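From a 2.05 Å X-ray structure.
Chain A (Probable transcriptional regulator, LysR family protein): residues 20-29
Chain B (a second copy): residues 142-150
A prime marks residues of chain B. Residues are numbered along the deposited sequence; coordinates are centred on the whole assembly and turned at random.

Chain A (20-29) LPSMLYAFTA
Chain B 142-150: RAFVGRGLG

At the apolar centre of this contact between two copies of a probable LysR-family regulator, Pro21, helical at phi/psi -56/-52 with a C-gamma exo ring, points toward chain B. Pro21 CG sits 3.6 Å from Ala143′ CB and 3.7 Å from Phe144′ CD1, so the proline ring packs on the alanine methyl. Pro21 belongs to a chain A helix, residues 20-29, which meets a helical segment of chain B from Arg142′ and the turn that follows. The helix axes come within 9.0 Å, their N-to-C directions 40° apart (signed crossing angle -40°), and the stretches together bury 461 Å². The nearest CA pairs are Pro21 CA with Phe144′ CA (5.2 Å) and, one turn on, Tyr25 CA with Leu149′ CA (6.7 Å).

Phe144′ leaves its backbone sideways, but with chi1 -91° and chi2 34° the end of its ring comes nearer to chain A. Pro21 CG meets this ring at its edge, as does Leu20 CB, 4.4 Å from Phe144′ CE1. Leu24, one turn after Leu20, has chi1 -91° and chi2 12°, both between wells, and brings Leu24 CD2 to 3.6 Å from Phe144′ CZ, approaching the ring obliquely.

Leu149′ continues the apolar patch beyond the chain B helix. In the m,t rotamer (chi1 -66°, chi2 165°) its methyls reach chain A: Leu149′ CD1 lies 3.8 Å from Pro21 O and 4.3 Å from Leu24 CB, while Leu149′ CD2 lies 4.2 Å from Tyr25 CD1. Gly148′ leaves helical geometry at phi/psi 97/20, and a Schellman motif closes the turn through Gly148′ N to Val145′ O (2.8 Å) and Leu149′ N to Phe144′ O (3.1 Å); Leu149′ follows at -86/-9. At the Gly148′ angles a CB would be jammed against the carbonyl oxygen of Arg147′, and this Gly148′ CB would also stand a tight 3.3 Å from Tyr25 CE1.

Tyr25, with chi1 t (-169°) and chi2 91°, lies along this turn. Tyr25 CD1 is 3.2 Å from Arg147′ O, an oblique approach, whereas Gly148′ O lies at the ring edge, 3.8 Å from Tyr25 CE1. Arg147′ points toward chain A with chi1 t, chi2 and chi3 p and chi4 168°. Its aliphatic part packs against both Pro21 and Tyr25, Arg147′ CG 3.6 Å from Pro21 O and 3.5 Å from Tyr25 CB, before the chain carries its guanidinium to Ser22; Ser22 CB covers one face, 3.5 Å from Arg147′ CZ. Ser22 has chi1 p (55°); its OG, like Arg147′ NE and NH1, is hydrogen-bonded elsewhere in the structure.

No hydrogen bond joins the two stretches; the contacts at this edge are van der Waals approaches. Within the stretches, Tyr25 N donates to Pro21 O (3.0 Å), Arg147′ N to Ala143′ O (3.0 Å), and Thr28 OG1, with chi1 p (49°), to Leu24 O (2.6 Å).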

# COMPACT_ATOMS: atom_id res chain seq x y z
N LEU A 20 -7.53 3.61 -10.48
CA LEU A 20 -6.96 4.81 -10.98
C LEU A 20 -5.96 4.67 -12.14
O LEU A 20 -6.00 5.48 -13.03
CB LEU A 20 -6.34 5.61 -9.87
CG LEU A 20 -7.22 6.66 -9.19
CD1 LEU A 20 -7.54 7.86 -10.11
CD2 LEU A 20 -8.45 6.01 -8.63
N PRO A 21 -5.10 3.64 -12.13
CA PRO A 21 -4.08 3.60 -13.20
C PRO A 21 -4.65 3.61 -14.61
O PRO A 21 -4.24 4.47 -15.39
CB PRO A 21 -3.33 2.31 -12.92
CG PRO A 21 -3.47 2.14 -11.34
CD PRO A 21 -4.92 2.56 -11.14
N SER A 22 -5.61 2.72 -14.94
CA SER A 22 -6.15 2.70 -16.29
C SER A 22 -7.00 3.93 -16.63
O SER A 22 -7.03 4.35 -17.76
CB SER A 22 -6.93 1.41 -16.63
OG SER A 22 -7.94 1.18 -15.67
N MSE A 23 -7.72 4.45 -15.63
CA MSE A 23 -8.49 5.67 -15.78
C MSE A 23 -7.60 6.82 -16.20
O MSE A 23 -7.89 7.49 -17.15
CB MSE A 23 -9.13 6.07 -14.43
CG MSE A 23 -10.57 5.88 -14.35
SE MSE A 23 -11.24 6.67 -12.64
CE MSE A 23 -10.07 8.06 -12.52
N LEU A 24 -6.53 7.06 -15.45
CA LEU A 24 -5.57 8.15 -15.77
C LEU A 24 -4.91 7.91 -17.12
O LEU A 24 -4.78 8.84 -17.93
CB LEU A 24 -4.49 8.31 -14.68
CG LEU A 24 -4.84 9.32 -13.54
CD1 LEU A 24 -6.33 9.78 -13.53
CD2 LEU A 24 -4.28 8.96 -12.18
N TYR A 25 -4.50 6.67 -17.38
CA TYR A 25 -3.91 6.34 -18.70
C TYR A 25 -4.91 6.62 -19.81
O TYR A 25 -4.61 7.39 -20.73
CB TYR A 25 -3.39 4.88 -18.73
CG TYR A 25 -2.57 4.63 -19.96
CD1 TYR A 25 -1.19 4.82 -19.94
CD2 TYR A 25 -3.17 4.27 -21.14
CE1 TYR A 25 -0.42 4.64 -21.07
CE2 TYR A 25 -2.41 4.09 -22.30
CZ TYR A 25 -1.03 4.28 -22.24
OH TYR A 25 -0.27 4.10 -23.36
N ALA A 26 -6.09 6.01 -19.74
CA ALA A 26 -7.08 6.20 -20.80
C ALA A 26 -7.45 7.69 -20.97
O ALA A 26 -7.58 8.19 -22.11
CB ALA A 26 -8.35 5.34 -20.54
N PHE A 27 -7.62 8.42 -19.86
CA PHE A 27 -8.04 9.83 -19.96
C PHE A 27 -6.98 10.66 -20.67
O PHE A 27 -7.29 11.40 -21.65
CB PHE A 27 -8.47 10.40 -18.57
CG PHE A 27 -8.89 11.86 -18.62
CD1 PHE A 27 -10.12 12.23 -19.14
CD2 PHE A 27 -8.04 12.86 -18.16
CE1 PHE A 27 -10.49 13.58 -19.22
CE2 PHE A 27 -8.39 14.20 -18.26
CZ PHE A 27 -9.61 14.57 -18.79
N THR A 28 -5.72 10.52 -20.25
CA THR A 28 -4.66 11.36 -20.74
C THR A 28 -4.30 11.01 -22.16
O THR A 28 -3.81 11.87 -22.89
CB THR A 28 -3.39 11.37 -19.81
OG1 THR A 28 -2.99 10.03 -19.47
CG2 THR A 28 -3.69 12.19 -18.58
N ALA A 29 -4.57 9.76 -22.53
CA ALA A 29 -4.50 9.25 -23.90
C ALA A 29 -5.61 9.85 -24.76
O ALA A 29 -5.34 10.29 -25.86
CB ALA A 29 -4.55 7.72 -23.94
N ARG B 142 3.89 1.05 -8.37
CA ARG B 142 4.04 -0.10 -9.27
C ARG B 142 2.95 -0.16 -10.37
O ARG B 142 3.26 -0.42 -11.52
CB ARG B 142 4.04 -1.40 -8.48
CG ARG B 142 5.36 -1.51 -7.73
CD ARG B 142 5.47 -2.82 -7.02
NE ARG B 142 5.90 -3.95 -7.87
CZ ARG B 142 5.07 -4.92 -8.22
NH1 ARG B 142 5.54 -5.93 -8.97
NH2 ARG B 142 3.77 -4.88 -7.83
N ALA B 143 1.70 0.03 -9.97
CA ALA B 143 0.54 -0.04 -10.89
C ALA B 143 0.62 1.05 -11.95
O ALA B 143 0.35 0.80 -13.12
CB ALA B 143 -0.78 0.08 -10.12
N PHE B 144 0.92 2.26 -11.53
CA PHE B 144 1.07 3.38 -12.46
C PHE B 144 2.15 3.05 -13.47
O PHE B 144 2.00 3.27 -14.66
CB PHE B 144 1.45 4.65 -11.70
CG PHE B 144 0.26 5.45 -11.25
CD1 PHE B 144 -0.91 4.81 -10.89
CD2 PHE B 144 0.31 6.83 -11.20
CE1 PHE B 144 -2.03 5.51 -10.47
CE2 PHE B 144 -0.86 7.55 -10.79
CZ PHE B 144 -1.99 6.85 -10.40
N VAL B 145 3.25 2.48 -12.97
CA VAL B 145 4.38 2.12 -13.89
C VAL B 145 3.99 1.01 -14.90
O VAL B 145 4.21 1.15 -16.06
CB VAL B 145 5.69 1.85 -13.08
CG1 VAL B 145 6.72 1.05 -13.85
CG2 VAL B 145 6.28 3.21 -12.62
N GLY B 146 3.42 -0.11 -14.43
CA GLY B 146 2.97 -1.21 -15.29
C GLY B 146 1.99 -0.75 -16.36
O GLY B 146 2.00 -1.24 -17.49
N ARG B 147 1.15 0.22 -16.00
CA ARG B 147 0.26 0.88 -16.97
C ARG B 147 0.95 1.81 -17.98
O ARG B 147 0.36 2.15 -19.00
CB ARG B 147 -0.88 1.62 -16.21
CG ARG B 147 -2.03 2.20 -17.02
CD ARG B 147 -2.72 1.22 -17.96
NE ARG B 147 -3.43 0.19 -17.23
CZ ARG B 147 -4.30 -0.68 -17.74
NH1 ARG B 147 -4.82 -1.60 -16.94
NH2 ARG B 147 -4.65 -0.67 -19.04
N GLY B 148 2.19 2.26 -17.73
CA GLY B 148 2.85 3.14 -18.71
C GLY B 148 2.78 4.63 -18.44
O GLY B 148 2.94 5.44 -19.38
N LEU B 149 2.50 5.00 -17.19
CA LEU B 149 2.47 6.38 -16.73
C LEU B 149 3.83 6.95 -16.31
O LEU B 149 3.98 8.16 -16.11
CB LEU B 149 1.43 6.54 -15.62
CG LEU B 149 -0.00 6.32 -16.11
CD1 LEU B 149 -0.84 6.14 -14.90
CD2 LEU B 149 -0.43 7.55 -16.89
N GLY B 150 4.87 6.12 -16.21
CA GLY B 150 6.21 6.69 -16.05
C GLY B 150 7.13 5.60 -15.53
O GLY B 150 6.78 4.43 -15.61